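Local coordinates for multidrug resistance protein (Vibrio cholerae, PDB 1YC9), which probably serves as the outer membrane channel of a multidrug efflux system, letting toxic compounds such as puromycin and acriflavine leave the cell, at residues 60-65 / 123-128. The protein carries 1 engineered substitution. Sequence-based numbering, arbitrary orientation.
Sequences QGFARQ and VAATSE
Phe62 lays CE2 of its ring against the methyl group of Ala125. Phe62 CE2 lies 3.9 Å from Ala125 CB, and the methyl approaches the ring obliquely. The ring reaches across because CG of Phe62 stands anti to the backbone N (chi1 177°), which swings it toward helix 117-183. The CB of Ala125 also points toward the other helix, so the two side chains meet directly. Ala63 makes the second touch. Its methyl CB sits 4.1 Å from Ala125 O, a van der Waals contact with the backbone. Small residues at both places let the helices come close: the CA atoms of Ala63 and Ala125 are 5.2 Å apart. About 153 Å² of surface is buried in all, and the side-chain part, Phe62 on Ala125, is apolar.

The two helices belong to the long alpha-helical barrel of an outer membrane factor, built by three subunits in the manner of TolC. In the chain they are separated by the first two strands of the beta-barrel, 73-84 and 98-111. The contact therefore joins the helix that leads into this strand pair with the one that leaves it. One helical turn on from Ala125, Leu129 also packs on Ala63.

Segment 123-128 also packs on helix 260-281, where Ser127 touches Trp267. The end of Glu128 leads away from segment 60-65, and its OE1 forms a salt bridge with Arg268. Ser127 OG also bonds to Val123 O at 2.7 Å, tilted 34° from the carbonyl plane. Ser127 N reaches the same oxygen from the opposite face, so this carbonyl accepts two bonds. On the other helix, Arg64 packs on Gly325 of the second subunit, and Gln65 packs on Gly329 of that same subunit.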
ATOM      1  N   GLN A  60      19.413   0.216 -14.925  1.00 18.78           N
ATOM      2  CA  GLN A  60      20.561   0.282 -15.816  1.00 18.65           C
ATOM      3  C   GLN A  60      21.577  -0.800 -15.477  1.00 18.29           C
ATOM      4  O   GLN A  60      22.065  -1.526 -16.336  1.00 16.52           O
ATOM      5  CB  GLN A  60      21.202   1.685 -15.810  1.00 19.05           C
ATOM      6  CG  GLN A  60      20.303   2.788 -16.453  1.00 22.60           C
ATOM      7  CD  GLN A  60      20.799   4.204 -16.162  1.00 24.74           C
ATOM      8  OE1 GLN A  60      21.636   4.375 -15.311  1.00 23.54           O
ATOM      9  NE2 GLN A  60      20.252   5.204 -16.861  1.00 27.66           N
ATOM     10  N   GLY A  61      21.924  -0.902 -14.195  1.00 17.51           N
ATOM     11  CA  GLY A  61      22.779  -1.982 -13.738  1.00 18.04           C
ATOM     12  C   GLY A  61      22.233  -3.353 -13.993  1.00 17.94           C
ATOM     13  O   GLY A  61      22.999  -4.254 -14.343  1.00 18.93           O
ATOM     14  N   PHE A  62      20.937  -3.540 -13.853  1.00 17.84           N
ATOM     15  CA  PHE A  62      20.341  -4.844 -14.085  1.00 18.00           C
ATOM     16  C   PHE A  62      20.471  -5.179 -15.581  1.00 17.40           C
ATOM     17  O   PHE A  62      20.827  -6.293 -15.929  1.00 17.17           O
ATOM     18  CB  PHE A  62      18.908  -4.916 -13.660  1.00 19.16           C
ATOM     19  CG  PHE A  62      18.265  -6.285 -13.979  1.00 24.62           C
ATOM     20  CD1 PHE A  62      18.564  -7.417 -13.205  1.00 31.58           C
ATOM     21  CD2 PHE A  62      17.450  -6.434 -15.074  1.00 31.55           C
ATOM     22  CE1 PHE A  62      17.996  -8.676 -13.503  1.00 35.05           C
ATOM     23  CE2 PHE A  62      16.879  -7.703 -15.420  1.00 33.23           C
ATOM     24  CZ  PHE A  62      17.156  -8.814 -14.627  1.00 36.42           C
ATOM     25  N   ALA A  63      20.213  -4.193 -16.432  1.00 17.15           N
ATOM     26  CA  ALA A  63      20.314  -4.389 -17.862  1.00 17.00           C
ATOM     27  C   ALA A  63      21.732  -4.742 -18.270  1.00 16.50           C
ATOM     28  O   ALA A  63      21.975  -5.616 -19.108  1.00 16.33           O
ATOM     29  CB  ALA A  63      19.833  -3.130 -18.627  1.00 18.85           C
ATOM     30  N   ARG A  64      22.701  -4.050 -17.696  1.00 15.73           N
ATOM     31  CA  ARG A  64      24.090  -4.353 -17.913  1.00 16.75           C
ATOM     32  C   ARG A  64      24.429  -5.805 -17.523  1.00 17.53           C
ATOM     33  O   ARG A  64      25.110  -6.522 -18.261  1.00 16.12           O
ATOM     34  CB  ARG A  64      24.954  -3.404 -17.076  1.00 16.63           C
ATOM     35  CG  ARG A  64      26.446  -3.620 -17.269  1.00 21.81           C
ATOM     36  CD  ARG A  64      27.029  -2.973 -18.497  1.00 23.12           C
ATOM     37  NE  ARG A  64      28.465  -2.767 -18.357  1.00 22.54           N
ATOM     38  CZ  ARG A  64      29.418  -3.420 -19.039  1.00 25.79           C
ATOM     39  NH1 ARG A  64      30.700  -3.104 -18.821  1.00 24.10           N
ATOM     40  NH2 ARG A  64      29.132  -4.322 -19.972  1.00 25.52           N
ATOM     41  N   GLN A  65      24.027  -6.215 -16.294  1.00 17.26           N
ATOM     42  CA  GLN A  65      24.225  -7.584 -15.858  1.00 16.87           C
ATOM     43  C   GLN A  65      23.604  -8.599 -16.837  1.00 16.37           C
ATOM     44  O   GLN A  65      24.242  -9.594 -17.178  1.00 14.72           O
ATOM     45  CB  GLN A  65      23.578  -7.807 -14.489  1.00 18.67           C
ATOM     46  CG  GLN A  65      24.163  -6.994 -13.368  1.00 20.30           C
ATOM     47  CD  GLN A  65      23.411  -7.355 -12.009  1.00 24.18           C
ATOM     48  OE1 GLN A  65      23.250  -8.514 -11.716  1.00 23.19           O
ATOM     49  NE2 GLN A  65      22.849  -6.370 -11.348  1.00 22.34           N
ATOM     50  N   VAL A 123      16.573  -8.897 -24.303  1.00 20.20           N
ATOM     51  CA  VAL A 123      15.413  -8.108 -24.682  1.00 21.24           C
ATOM     52  C   VAL A 123      14.444  -7.817 -23.529  1.00 20.72           C
ATOM     53  O   VAL A 123      13.943  -6.708 -23.387  1.00 20.91           O
ATOM     54  CB  VAL A 123      14.643  -8.736 -25.842  1.00 21.22           C
ATOM     55  CG1 VAL A 123      13.411  -7.929 -26.137  1.00 22.54           C
ATOM     56  CG2 VAL A 123      15.554  -8.772 -27.088  1.00 23.53           C
ATOM     57  N   ALA A 124      14.260  -8.814 -22.681  1.00 19.77           N
ATOM     58  CA  ALA A 124      13.453  -8.662 -21.496  1.00 18.99           C
ATOM     59  C   ALA A 124      14.064  -7.637 -20.567  1.00 19.04           C
ATOM     60  O   ALA A 124      13.380  -6.751 -20.104  1.00 17.71           O
ATOM     61  CB  ALA A 124      13.295 -10.012 -20.790  1.00 18.73           C
ATOM     62  N   ALA A 125      15.378  -7.713 -20.378  1.00 17.99           N
ATOM     63  CA  ALA A 125      16.046  -6.789 -19.470  1.00 18.94           C
ATOM     64  C   ALA A 125      16.059  -5.324 -20.010  1.00 18.81           C
ATOM     65  O   ALA A 125      15.934  -4.361 -19.242  1.00 18.34           O
ATOM     66  CB  ALA A 125      17.467  -7.255 -19.234  1.00 21.11           C
ATOM     67  N   THR A 126      16.222  -5.174 -21.297  1.00 18.70           N
ATOM     68  CA  THR A 126      16.216  -3.857 -21.896  1.00 21.20           C
ATOM     69  C   THR A 126      14.801  -3.271 -21.945  1.00 19.80           C
ATOM     70  O   THR A 126      14.630  -2.059 -21.900  1.00 18.33           O
ATOM     71  CB  THR A 126      16.810  -3.872 -23.301  1.00 21.08           C
ATOM     72  OG1 THR A 126      16.077  -4.760 -24.141  1.00 28.07           O
ATOM     73  CG2 THR A 126      18.192  -4.427 -23.280  1.00 22.28           C
ATOM     74  N   SER A 127      13.783  -4.158 -22.045  1.00 20.21           N
ATOM     75  CA  SER A 127      12.404  -3.749 -21.974  1.00 19.22           C
ATOM     76  C   SER A 127      12.101  -3.272 -20.576  1.00 19.54           C
ATOM     77  O   SER A 127      11.381  -2.295 -20.416  1.00 18.20           O
ATOM     78  CB  SER A 127      11.470  -4.897 -22.388  1.00 19.37           C
ATOM     79  OG  SER A 127      11.708  -5.234 -23.721  1.00 18.83           O
ATOM     80  N   GLU A 128      12.644  -3.942 -19.562  1.00 19.15           N
ATOM     81  CA  GLU A 128      12.514  -3.469 -18.193  1.00 18.93           C
ATOM     82  C   GLU A 128      13.185  -2.145 -17.994  1.00 18.43           C
ATOM     83  O   GLU A 128      12.701  -1.268 -17.280  1.00 16.59           O
ATOM     84  CB  GLU A 128      13.084  -4.464 -17.158  1.00 20.28           C
ATOM     85  CG  GLU A 128      12.193  -5.704 -17.092  1.00 25.17           C
ATOM     86  CD  GLU A 128      10.845  -5.503 -16.383  1.00 30.15           C
ATOM     87  OE1 GLU A 128      10.556  -4.364 -15.854  1.00 26.06           O
ATOM     88  OE2 GLU A 128      10.063  -6.524 -16.366  1.00 30.45           O
TER